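Initiator protein NS1 (Murine minute virus, PDB 4R94) nicks viral DNA at the replication origin and unwinds it as a helicase, with the N-terminal nickase domain present here carrying the magnesium-dependent endonuclease and origin-binding activities. Local coordinates at residues A[100-104]-A[105-109]; A[205-209]-A[210-214]; A[215-219]-A[220-224]. All coordinates share one frame; numbering follows the deposited sequence.

Contact 1 (A[100-104]-A[105-109])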
ATOM      1  N   GLU A 100      -6.666   8.310   8.816  1.00 20.64           N
ATOM      2  CA  GLU A 100      -7.851   9.159   8.830  1.00 23.35           C
ATOM      3  C   GLU A 100      -9.103   8.344   9.102  1.00 23.38           C
ATOM      4  O   GLU A 100      -9.964   8.778   9.872  1.00 24.86           O
ATOM      5  CB  GLU A 100      -7.983   9.932   7.512  1.00 23.67           C
ATOM      6  CG  GLU A 100      -6.941  11.028   7.390  1.00 26.79           C
ATOM      7  CD  GLU A 100      -6.986  11.806   6.088  1.00 31.88           C
ATOM      8  OE1 GLU A 100      -7.167  11.190   5.018  1.00 36.94           O
ATOM      9  OE2 GLU A 100      -6.813  13.043   6.139  1.00 36.44           O
ATOM     10  N   VAL A 101      -9.206   7.151   8.506  1.00 20.29           N
ATOM     11  CA  VAL A 101     -10.384   6.332   8.745  1.00 21.02           C
ATOM     12  C   VAL A 101     -10.353   5.750  10.159  1.00 23.25           C
ATOM     13  O   VAL A 101     -11.389   5.688  10.821  1.00 24.17           O
ATOM     14  CB  VAL A 101     -10.520   5.226   7.685  1.00 22.55           C
ATOM     15  CG1 VAL A 101     -11.748   4.363   7.966  1.00 23.42           C
ATOM     16  CG2 VAL A 101     -10.660   5.907   6.321  1.00 24.04           C
ATOM     17  N   LEU A 102      -9.169   5.358  10.637  1.00 21.10           N
ATOM     18  CA  LEU A 102      -9.051   4.904  12.028  1.00 20.14           C
ATOM     19  C   LEU A 102      -9.555   5.985  12.996  1.00 23.20           C
ATOM     20  O   LEU A 102     -10.264   5.676  13.961  1.00 24.83           O
ATOM     21  CB  LEU A 102      -7.607   4.540  12.366  1.00 21.17           C
ATOM     22  CG  LEU A 102      -7.049   3.269  11.711  1.00 19.81           C
ATOM     23  CD1 LEU A 102      -5.577   3.137  12.065  1.00 24.18           C
ATOM     24  CD2 LEU A 102      -7.825   2.057  12.156  1.00 22.05           C
ATOM     25  N   ASN A 103      -9.186   7.236  12.736  1.00 21.70           N
ATOM     26  CA  ASN A 103      -9.652   8.347  13.571  1.00 23.49           C
ATOM     27  C   ASN A 103     -11.174   8.433  13.571  1.00 27.71           C
ATOM     28  O   ASN A 103     -11.802   8.617  14.623  1.00 25.43           O
ATOM     29  CB  ASN A 103      -9.059   9.679  13.111  1.00 24.70           C
ATOM     30  CG  ASN A 103      -7.642   9.890  13.594  1.00 34.51           C
ATOM     31  OD1 ASN A 103      -7.199   9.260  14.555  1.00 41.14           O
ATOM     32  ND2 ASN A 103      -6.923  10.795  12.937  1.00 35.78           N
ATOM     33  N   THR A 104     -11.770   8.288  12.388  1.00 22.90           N
ATOM     34  CA  THR A 104     -13.223   8.344  12.258  1.00 25.52           C
ATOM     35  C   THR A 104     -13.892   7.339  13.187  1.00 27.52           C
ATOM     36  O   THR A 104     -14.929   7.627  13.788  1.00 30.95           O
ATOM     37  CB  THR A 104     -13.652   8.092  10.802  1.00 25.11           C
ATOM     38  OG1 THR A 104     -13.267   9.223  10.019  1.00 31.99           O
ATOM     39  CG2 THR A 104     -15.154   7.902  10.691  1.00 34.47           C
ATOM     40  N   LYS A 105     -13.269   6.175  13.328  1.00 25.32           N
ATOM     41  CA  LYS A 105     -13.805   5.094  14.137  1.00 26.01           C
ATOM     42  C   LYS A 105     -13.273   5.086  15.569  1.00 28.54           C
ATOM     43  O   LYS A 105     -13.587   4.171  16.335  1.00 28.99           O
ATOM     44  CB  LYS A 105     -13.501   3.748  13.474  1.00 28.64           C
ATOM     45  CG  LYS A 105     -14.278   3.489  12.187  1.00 32.09           C
ATOM     46  CD  LYS A 105     -15.766   3.678  12.420  1.00 36.09           C
ATOM     47  CE  LYS A 105     -16.596   2.762  11.540  1.00 42.60           C
ATOM     48  NZ  LYS A 105     -16.817   1.436  12.184  1.00 42.46           N
ATOM     49  N   ASN A 106     -12.472   6.087  15.916  1.00 26.89           N
ATOM     50  CA  ASN A 106     -11.830   6.170  17.233  1.00 27.54           C
ATOM     51  C   ASN A 106     -11.036   4.915  17.567  1.00 29.18           C
ATOM     52  O   ASN A 106     -11.062   4.429  18.705  1.00 28.48           O
ATOM     53  CB  ASN A 106     -12.874   6.420  18.322  1.00 30.86           C
ATOM     54  CG  ASN A 106     -13.670   7.675  18.075  1.00 31.43           C
ATOM     55  OD1 ASN A 106     -13.108   8.759  17.922  1.00 35.55           O
ATOM     56  ND2 ASN A 106     -14.984   7.536  18.001  1.00 36.36           N
ATOM     57  N   ILE A 107     -10.355   4.364  16.565  1.00 26.73           N
ATOM     58  CA  ILE A 107      -9.534   3.184  16.775  1.00 22.48           C
ATOM     59  C   ILE A 107      -8.101   3.574  17.113  1.00 24.83           C
ATOM     60  O   ILE A 107      -7.436   4.297  16.361  1.00 24.56           O
ATOM     61  CB  ILE A 107      -9.552   2.253  15.539  1.00 24.05           C
ATOM     62  CG1 ILE A 107     -10.975   1.758  15.277  1.00 28.30           C
ATOM     63  CG2 ILE A 107      -8.669   1.065  15.782  1.00 24.55           C
ATOM     64  CD1 ILE A 107     -11.124   0.961  13.990  1.00 27.69           C
ATOM     65  N   PHE A 108      -7.653   3.121  18.282  1.00 21.84           N
ATOM     66  CA  PHE A 108      -6.289   3.334  18.757  1.00 23.70           C
ATOM     67  C   PHE A 108      -5.349   2.569  17.832  1.00 24.89           C
ATOM     68  O   PHE A 108      -5.544   1.375  17.625  1.00 22.64           O
ATOM     69  CB  PHE A 108      -6.171   2.851  20.207  1.00 22.67           C
ATOM     70  CG  PHE A 108      -4.814   3.035  20.822  1.00 23.46           C
ATOM     71  CD1 PHE A 108      -4.494   4.214  21.475  1.00 24.83           C
ATOM     72  CD2 PHE A 108      -3.890   2.004  20.815  1.00 26.07           C
ATOM     73  CE1 PHE A 108      -3.253   4.379  22.063  1.00 25.82           C
ATOM     74  CE2 PHE A 108      -2.650   2.157  21.403  1.00 24.29           C
ATOM     75  CZ  PHE A 108      -2.329   3.340  22.029  1.00 27.77           C
ATOM     76  N   PRO A 109      -4.346   3.255  17.258  1.00 24.56           N
ATOM     77  CA  PRO A 109      -3.497   2.644  16.220  1.00 28.39           C
ATOM     78  C   PRO A 109      -2.827   1.350  16.677  1.00 32.80           C
ATOM     79  O   PRO A 109      -2.638   0.416  15.881  1.00 26.43           O
ATOM     80  CB  PRO A 109      -2.451   3.729  15.939  1.00 30.85           C
ATOM     81  CG  PRO A 109      -3.127   4.997  16.309  1.00 33.76           C
ATOM     82  CD  PRO A 109      -3.982   4.664  17.500  1.00 27.10           C
TER

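Contact 2 (A[205-209]-A[210-214])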
ATOM      1  N   ASN A 205      -0.563 -15.528   7.457  1.00 21.09           N
ATOM      2  CA  ASN A 205      -0.377 -16.478   6.369  1.00 17.88           C
ATOM      3  C   ASN A 205      -0.199 -15.806   5.018  1.00 17.88           C
ATOM      4  O   ASN A 205       0.676 -16.186   4.251  1.00 20.96           O
ATOM      5  CB  ASN A 205      -1.542 -17.468   6.300  1.00 22.66           C
ATOM      6  CG  ASN A 205      -1.553 -18.427   7.467  1.00 26.02           C
ATOM      7  OD1 ASN A 205      -0.585 -18.518   8.235  1.00 22.74           O
ATOM      8  ND2 ASN A 205      -2.662 -19.149   7.618  1.00 26.43           N
ATOM      9  N   MET A 206      -1.027 -14.805   4.729  1.00 20.04           N
ATOM     10  CA  MET A 206      -0.927 -14.094   3.463  1.00 18.88           C
ATOM     11  C   MET A 206       0.425 -13.384   3.328  1.00 17.43           C
ATOM     12  O   MET A 206       1.012 -13.356   2.252  1.00 18.26           O
ATOM     13  CB  MET A 206      -2.070 -13.078   3.311  1.00 19.01           C
ATOM     14  CG  MET A 206      -2.081 -12.386   1.957  1.00 22.66           C
ATOM     15  SD  MET A 206      -2.469 -13.521   0.605  1.00 29.20           S
ATOM     16  CE  MET A 206      -3.998 -14.160   1.246  1.00 21.74           C
ATOM     17  N   ILE A 207       0.917 -12.796   4.417  1.00 17.06           N
ATOM     18  CA  ILE A 207       2.209 -12.136   4.344  1.00 18.29           C
ATOM     19  C   ILE A 207       3.340 -13.163   4.102  1.00 18.40           C
ATOM     20  O   ILE A 207       4.119 -13.020   3.157  1.00 19.24           O
ATOM     21  CB  ILE A 207       2.457 -11.306   5.617  1.00 18.86           C
ATOM     22  CG1 ILE A 207       1.379 -10.215   5.699  1.00 16.47           C
ATOM     23  CG2 ILE A 207       3.880 -10.734   5.606  1.00 16.82           C
ATOM     24  CD1 ILE A 207       1.342  -9.462   7.031  1.00 18.49           C
ATOM     25  N   ALA A 208       3.390 -14.220   4.907  1.00 17.82           N
ATOM     26  CA  ALA A 208       4.494 -15.172   4.839  1.00 22.15           C
ATOM     27  C   ALA A 208       4.470 -16.012   3.565  1.00 19.38           C
ATOM     28  O   ALA A 208       5.504 -16.229   2.929  1.00 20.96           O
ATOM     29  CB  ALA A 208       4.468 -16.084   6.056  1.00 22.72           C
ATOM     30  N   TYR A 209       3.282 -16.479   3.190  1.00 20.42           N
ATOM     31  CA  TYR A 209       3.161 -17.404   2.069  1.00 20.19           C
ATOM     32  C   TYR A 209       2.957 -16.719   0.724  1.00 21.07           C
ATOM     33  O   TYR A 209       2.964 -17.380  -0.315  1.00 21.08           O
ATOM     34  CB  TYR A 209       2.004 -18.371   2.313  1.00 18.95           C
ATOM     35  CG  TYR A 209       2.167 -19.247   3.527  1.00 21.03           C
ATOM     36  CD1 TYR A 209       3.384 -19.870   3.795  1.00 22.99           C
ATOM     37  CD2 TYR A 209       1.112 -19.455   4.403  1.00 23.38           C
ATOM     38  CE1 TYR A 209       3.539 -20.676   4.910  1.00 26.24           C
ATOM     39  CE2 TYR A 209       1.252 -20.268   5.517  1.00 27.50           C
ATOM     40  CZ  TYR A 209       2.473 -20.871   5.766  1.00 29.28           C
ATOM     41  OH  TYR A 209       2.624 -21.683   6.877  1.00 32.54           O
ATOM     42  N   TYR A 210       2.751 -15.402   0.716  1.00 19.32           N
ATOM     43  CA  TYR A 210       2.519 -14.730  -0.553  1.00 19.72           C
ATOM     44  C   TYR A 210       3.301 -13.399  -0.672  1.00 17.67           C
ATOM     45  O   TYR A 210       4.164 -13.276  -1.541  1.00 18.75           O
ATOM     46  CB  TYR A 210       1.010 -14.500  -0.774  1.00 19.88           C
ATOM     47  CG  TYR A 210       0.725 -13.833  -2.090  1.00 22.14           C
ATOM     48  CD1 TYR A 210       0.940 -14.504  -3.294  1.00 22.86           C
ATOM     49  CD2 TYR A 210       0.262 -12.527  -2.138  1.00 21.42           C
ATOM     50  CE1 TYR A 210       0.706 -13.886  -4.509  1.00 25.95           C
ATOM     51  CE2 TYR A 210       0.024 -11.900  -3.355  1.00 26.73           C
ATOM     52  CZ  TYR A 210       0.242 -12.583  -4.529  1.00 27.97           C
ATOM     53  OH  TYR A 210       0.005 -11.944  -5.724  1.00 31.53           O
ATOM     54  N   PHE A 211       3.026 -12.395   0.157  1.00 18.40           N
ATOM     55  CA  PHE A 211       3.697 -11.117  -0.116  1.00 15.98           C
ATOM     56  C   PHE A 211       5.215 -11.187   0.050  1.00 15.64           C
ATOM     57  O   PHE A 211       5.956 -10.563  -0.714  1.00 18.94           O
ATOM     58  CB  PHE A 211       3.113  -9.991   0.752  1.00 16.70           C
ATOM     59  CG  PHE A 211       1.731  -9.589   0.332  1.00 17.66           C
ATOM     60  CD1 PHE A 211       1.517  -9.053  -0.930  1.00 16.96           C
ATOM     61  CD2 PHE A 211       0.642  -9.802   1.172  1.00 17.63           C
ATOM     62  CE1 PHE A 211       0.231  -8.692  -1.352  1.00 16.83           C
ATOM     63  CE2 PHE A 211      -0.644  -9.446   0.772  1.00 16.37           C
ATOM     64  CZ  PHE A 211      -0.856  -8.908  -0.498  1.00 18.86           C
ATOM     65  N   LEU A 212       5.689 -11.968   1.014  1.00 18.11           N
ATOM     66  CA  LEU A 212       7.128 -12.118   1.212  1.00 18.67           C
ATOM     67  C   LEU A 212       7.807 -13.018   0.160  1.00 20.45           C
ATOM     68  O   LEU A 212       9.031 -13.168   0.161  1.00 19.55           O
ATOM     69  CB  LEU A 212       7.413 -12.655   2.626  1.00 21.63           C
ATOM     70  CG  LEU A 212       7.068 -11.720   3.790  1.00 21.51           C
ATOM     71  CD1 LEU A 212       7.618 -12.243   5.125  1.00 21.24           C
ATOM     72  CD2 LEU A 212       7.558 -10.287   3.506  1.00 20.09           C
ATOM     73  N   THR A 213       7.032 -13.610  -0.746  1.00 23.17           N
ATOM     74  CA  THR A 213       7.637 -14.421  -1.803  1.00 22.79           C
ATOM     75  C   THR A 213       8.025 -13.625  -3.040  1.00 23.88           C
ATOM     76  O   THR A 213       8.668 -14.173  -3.945  1.00 25.27           O
ATOM     77  CB  THR A 213       6.704 -15.568  -2.276  1.00 22.69           C
ATOM     78  OG1 THR A 213       5.605 -15.035  -3.031  1.00 23.28           O
ATOM     79  CG2 THR A 213       6.187 -16.377  -1.105  1.00 23.49           C
ATOM     80  N   LYS A 214       7.637 -12.349  -3.106  1.00 21.04           N
ATOM     81  CA  LYS A 214       7.862 -11.556  -4.311  1.00 22.40           C
ATOM     82  C   LYS A 214       9.339 -11.210  -4.514  1.00 21.42           C
ATOM     83  O   LYS A 214      10.127 -11.188  -3.561  1.00 24.29           O
ATOM     84  CB  LYS A 214       7.035 -10.251  -4.277  1.00 23.92           C
ATOM     85  CG  LYS A 214       5.525 -10.432  -4.051  1.00 24.15           C
ATOM     86  CD  LYS A 214       4.869 -11.280  -5.138  1.00 27.05           C
ATOM     87  CE  LYS A 214       3.348 -11.369  -4.925  1.00 25.13           C
ATOM     88  NZ  LYS A 214       2.610 -10.114  -5.299  1.00 24.04           N
TER

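Contact 3 (A[215-219]-A[220-224])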
ATOM      1  N   LYS A 215       9.703 -10.935  -5.762  1.00 25.75           N
ATOM      2  CA  LYS A 215      11.058 -10.493  -6.102  1.00 25.35           C
ATOM      3  C   LYS A 215      11.224  -8.972  -5.999  1.00 23.63           C
ATOM      4  O   LYS A 215      10.347  -8.215  -6.410  1.00 24.81           O
ATOM      5  CB  LYS A 215      11.419 -10.952  -7.519  1.00 30.05           C
ATOM      6  CG  LYS A 215      12.825 -10.550  -7.960  1.00 37.67           C
ATOM      7  CD  LYS A 215      13.329 -11.431  -9.098  1.00 51.92           C
ATOM      8  CE  LYS A 215      14.731 -11.029  -9.536  1.00 55.74           C
ATOM      9  NZ  LYS A 215      15.312 -12.025 -10.483  1.00 61.34           N
ATOM     10  N   LYS A 216      12.356  -8.530  -5.458  1.00 22.88           N
ATOM     11  CA  LYS A 216      12.627  -7.106  -5.257  1.00 24.48           C
ATOM     12  C   LYS A 216      12.900  -6.399  -6.575  1.00 26.78           C
ATOM     13  O   LYS A 216      13.731  -6.836  -7.381  1.00 25.86           O
ATOM     14  CB  LYS A 216      13.811  -6.923  -4.296  1.00 23.86           C
ATOM     15  CG  LYS A 216      14.282  -5.475  -4.064  1.00 28.44           C
ATOM     16  CD  LYS A 216      13.361  -4.732  -3.125  1.00 29.36           C
ATOM     17  CE  LYS A 216      13.942  -3.361  -2.721  1.00 31.27           C
ATOM     18  NZ  LYS A 216      15.034  -3.497  -1.710  1.00 34.84           N
ATOM     19  N   ILE A 217      12.187  -5.304  -6.796  1.00 22.89           N
ATOM     20  CA  ILE A 217      12.443  -4.456  -7.954  1.00 24.42           C
ATOM     21  C   ILE A 217      13.774  -3.719  -7.796  1.00 29.60           C
ATOM     22  O   ILE A 217      14.001  -3.017  -6.804  1.00 27.16           O
ATOM     23  CB  ILE A 217      11.307  -3.440  -8.159  1.00 26.57           C
ATOM     24  CG1 ILE A 217      10.009  -4.174  -8.510  1.00 24.13           C
ATOM     25  CG2 ILE A 217      11.687  -2.385  -9.214  1.00 27.05           C
ATOM     26  CD1 ILE A 217       8.776  -3.277  -8.429  1.00 21.64           C
ATOM     27  N   SER A 218      14.652  -3.865  -8.783  1.00 29.84           N
ATOM     28  CA  SER A 218      15.986  -3.269  -8.702  1.00 35.51           C
ATOM     29  C   SER A 218      16.352  -2.481  -9.954  1.00 37.76           C
ATOM     30  O   SER A 218      17.461  -1.964 -10.069  1.00 43.10           O
ATOM     31  CB  SER A 218      17.026  -4.362  -8.469  1.00 41.26           C
ATOM     32  OG  SER A 218      16.902  -5.355  -9.470  1.00 36.27           O
ATOM     33  N   THR A 219      15.414  -2.401 -10.891  1.00 36.96           N
ATOM     34  CA  THR A 219      15.662  -1.778 -12.183  1.00 40.20           C
ATOM     35  C   THR A 219      14.502  -0.896 -12.610  1.00 41.39           C
ATOM     36  O   THR A 219      13.389  -1.021 -12.102  1.00 39.41           O
ATOM     37  CB  THR A 219      15.885  -2.842 -13.290  1.00 44.82           C
ATOM     38  OG1 THR A 219      14.682  -3.599 -13.470  1.00 41.26           O
ATOM     39  CG2 THR A 219      17.012  -3.793 -12.925  1.00 40.98           C
ATOM     40  N   SER A 220      14.769  -0.001 -13.551  1.00 40.09           N
ATOM     41  CA  SER A 220      13.703   0.654 -14.293  1.00 40.16           C
ATOM     42  C   SER A 220      13.884   0.317 -15.773  1.00 44.73           C
ATOM     43  O   SER A 220      14.968   0.509 -16.320  1.00 48.65           O
ATOM     44  CB  SER A 220      13.706   2.160 -14.060  1.00 42.88           C
ATOM     45  OG  SER A 220      13.269   2.475 -12.746  1.00 40.32           O
ATOM     46  N   PRO A 221      12.836  -0.213 -16.425  1.00 45.09           N
ATOM     47  CA  PRO A 221      11.486  -0.488 -15.919  1.00 40.46           C
ATOM     48  C   PRO A 221      11.468  -1.629 -14.910  1.00 38.43           C
ATOM     49  O   PRO A 221      12.274  -2.553 -15.023  1.00 38.62           O
ATOM     50  CB  PRO A 221      10.702  -0.883 -17.183  1.00 43.94           C
ATOM     51  CG  PRO A 221      11.586  -0.512 -18.341  1.00 45.78           C
ATOM     52  CD  PRO A 221      12.978  -0.636 -17.827  1.00 46.64           C
ATOM     53  N   PRO A 222      10.552  -1.565 -13.934  1.00 36.50           N
ATOM     54  CA  PRO A 222      10.441  -2.579 -12.881  1.00 33.44           C
ATOM     55  C   PRO A 222      10.148  -3.962 -13.437  1.00 37.37           C
ATOM     56  O   PRO A 222       9.461  -4.085 -14.456  1.00 38.15           O
ATOM     57  CB  PRO A 222       9.256  -2.095 -12.038  1.00 31.55           C
ATOM     58  CG  PRO A 222       9.078  -0.669 -12.381  1.00 32.55           C
ATOM     59  CD  PRO A 222       9.529  -0.515 -13.800  1.00 36.57           C
ATOM     60  N   ARG A 223      10.665  -4.987 -12.769  1.00 35.31           N
ATOM     61  CA  ARG A 223      10.333  -6.361 -13.107  1.00 38.83           C
ATOM     62  C   ARG A 223       8.851  -6.593 -12.854  1.00 39.90           C
ATOM     63  O   ARG A 223       8.325  -6.198 -11.813  1.00 36.77           O
ATOM     64  CB  ARG A 223      11.165  -7.337 -12.283  1.00 39.47           C
ATOM     65  CG  ARG A 223      10.832  -8.782 -12.556  1.00 48.48           C
ATOM     66  CD  ARG A 223      11.474  -9.711 -11.544  1.00 52.72           C
ATOM     67  NE  ARG A 223      11.012 -11.081 -11.739  1.00 60.10           N
ATOM     68  CZ  ARG A 223       9.855 -11.548 -11.278  1.00 62.12           C
ATOM     69  NH1 ARG A 223       9.040 -10.754 -10.584  1.00 47.05           N
ATOM     70  NH2 ARG A 223       9.514 -12.811 -11.508  1.00 65.23           N
ATOM     71  N   ASP A 224       8.167  -7.225 -13.798  1.00 39.03           N
ATOM     72  CA  ASP A 224       6.737  -7.409 -13.633  1.00 34.08           C
ATOM     73  C   ASP A 224       6.451  -8.290 -12.425  1.00 33.61           C
ATOM     74  O   ASP A 224       7.065  -9.342 -12.240  1.00 34.68           O
ATOM     75  CB  ASP A 224       6.114  -7.981 -14.901  1.00 40.27           C
ATOM     76  CG  ASP A 224       5.941  -6.927 -15.982  1.00 46.21           C
ATOM     77  OD1 ASP A 224       6.103  -5.721 -15.671  1.00 44.04           O
ATOM     78  OD2 ASP A 224       5.627  -7.294 -17.134  1.00 52.85           O
TER
HETATM   79  O   HOH W   1      13.473  -4.955 -11.369  1.00 34.26           O

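Contact 1 (A[100-104]-A[105-109])
Over one face of the Asn103 carbonyl sits the backbone N of Asn106, 2.9 Å from Asn103 O and 69° out of the carbonyl plane, clear of the lone pairs. The Leu102 carbonyl is met from less far off its plane by Ile107 N, at 2.9 Å from Leu102 O and with an almost straight N-H. Lys105 N also bonds to Val101 O (3.2 Å), and only weakly to Leu102 O. Beside the Asn103 carbonyl, the side-chain OD1 of Asn106 is merely a neighbour, 3.6 Å from Asn103 O with no bond between the two oxygens.

This pair of bonds, from Ile107 back to Leu102 and from Asn106 back to Asn103, is a Schellman motif closing helix 81-104. Asn106 is the turning residue, its phi positive at 54°. The motif brings together the two side chains that bracket it: CD2 of Leu102 packs on CB of Ile107 at 3.8 Å and also touches CG2 and CD1, the two side chains crossing at about a right angle. With Leu102 CG beside its own backbone N (chi1 -70°), this methyl reaches the residue beyond the turn. Both residues also lie on Phe137 and on Val112 of strand 112-121, so the helix end is pressed onto the sheet. Lys105 leads its bent chain away from the cap toward Trp144 of helix 142-160, with which it makes a cation-pi contact; Val101 packs against the same helix.

Contact 2 (A[205-209]-A[210-214])
Tyr210, Ile207 and Met206 carry most of this contact at the end of helix 203-211. The Met206 thioether runs beside Tyr210, pointing the same way, with SD 3.9 Å from Tyr210 CB and 4.9 Å from the centroid of the Tyr210 ring, obliquely placed. One atom back, Met206 CG touches Phe211 CE2 at 3.5 Å, and SD makes a second oblique Met-aromatic contact with that ring. Having CG anti to its backbone N (chi1 -175°) and then bending at chi2 is what lets Met206 serve two rings. The rings also meet each other: Tyr210 CD2 lies over the centre of one face of the Phe211 ring.

The helix widens here into a pi-type turn: Phe211 N bonds to Met206 O, and Leu212 N to Ile207 O (2.9 Å), while Tyr210 N reaches Met206 O only weakly. Tyr210, the nuclease active-site residue and first residue of the predicted RCR-3 motif, lies in this widened last turn. Beyond it Tyr210 O is gripped twice, by Thr213 N and by Thr213 OG1, which donates to an in-plane lone pair of Tyr210 O, 2.7 Å from OG1 to O. Lys214 folds back so that its CE lies 3.3 Å above one face of the Tyr210 ring, near the rim, and its NZ forms a salt bridge with the metal ligand Glu119. On the buried side Ile207 sends CG2 onto Leu212 CG (3.8 Å), both side chains resting on Leu17 of helix 8-19. Phe211 packs against the metal ligand His129.

Contact 3 (A[215-219]-A[220-224])
Lys215 lies across Arg223, the two chains meeting at about a right angle. Its CB sits over one face of the Arg223 guanidinium, toward the rim, 3.9 Å from Arg223 NH1. CG then passes Arg223 CD, and Lys215 CD comes closest, 3.5 Å from Arg223 CD and equally near NE. CE still touches Arg223 CD, after which NZ stops 4.6 Å from Arg223 NE. The contact is mostly methylene against methylene, with CB alone over the guanidinium face, and the neighbouring like charges would probably oppose it somewhat. Lys215 follows this path because its chain is extended from CB outward, with chi1 at -179°.

Deeper in, Ile217 CG2 packs on Pro222 CB at 3.7 Å, and both side chains touch Trp120 and Phe228 of the sheet. A water takes N-H bonds from Ser218 and Arg223 and also meets Thr219 OG1, at 2.8 Å; Thr219 OG1 is 3.1 Å from Pro221 O as well. Ser220 OG takes its bond from Asp80 N. A cis peptide precedes Pro221, in the bend that brings 220-223 back nearly antiparallel to 215-219. The arrangement is a loop between helix 203-211 and strand 227-232, reversed around that cis peptide and bridged by a water, with Ile217 about 6 Å, side chain to side chain, from the metal ligand Glu119.

All three contacts are local folds of the chain within the nickase domain, partly buried in contacts 1 and 2 and at the surface in contact 3. Contacts 1 and 2 each finish a helix that packs by apolar side chains on the central sheet: contact 1 by a Schellman cap away from the annotated sites, contact 2 by a pi-type turn rich in aromatic and sulfur contacts at the nuclease site. Contact 3 follows contact 2 directly in sequence and swaps helical backbone bonds for a bridging water, prolines and an alkyl-guanidinium crossing. Contacts 1 and 3 lie on opposite sides of the chain's centre, about 34 Å apart between their own centres.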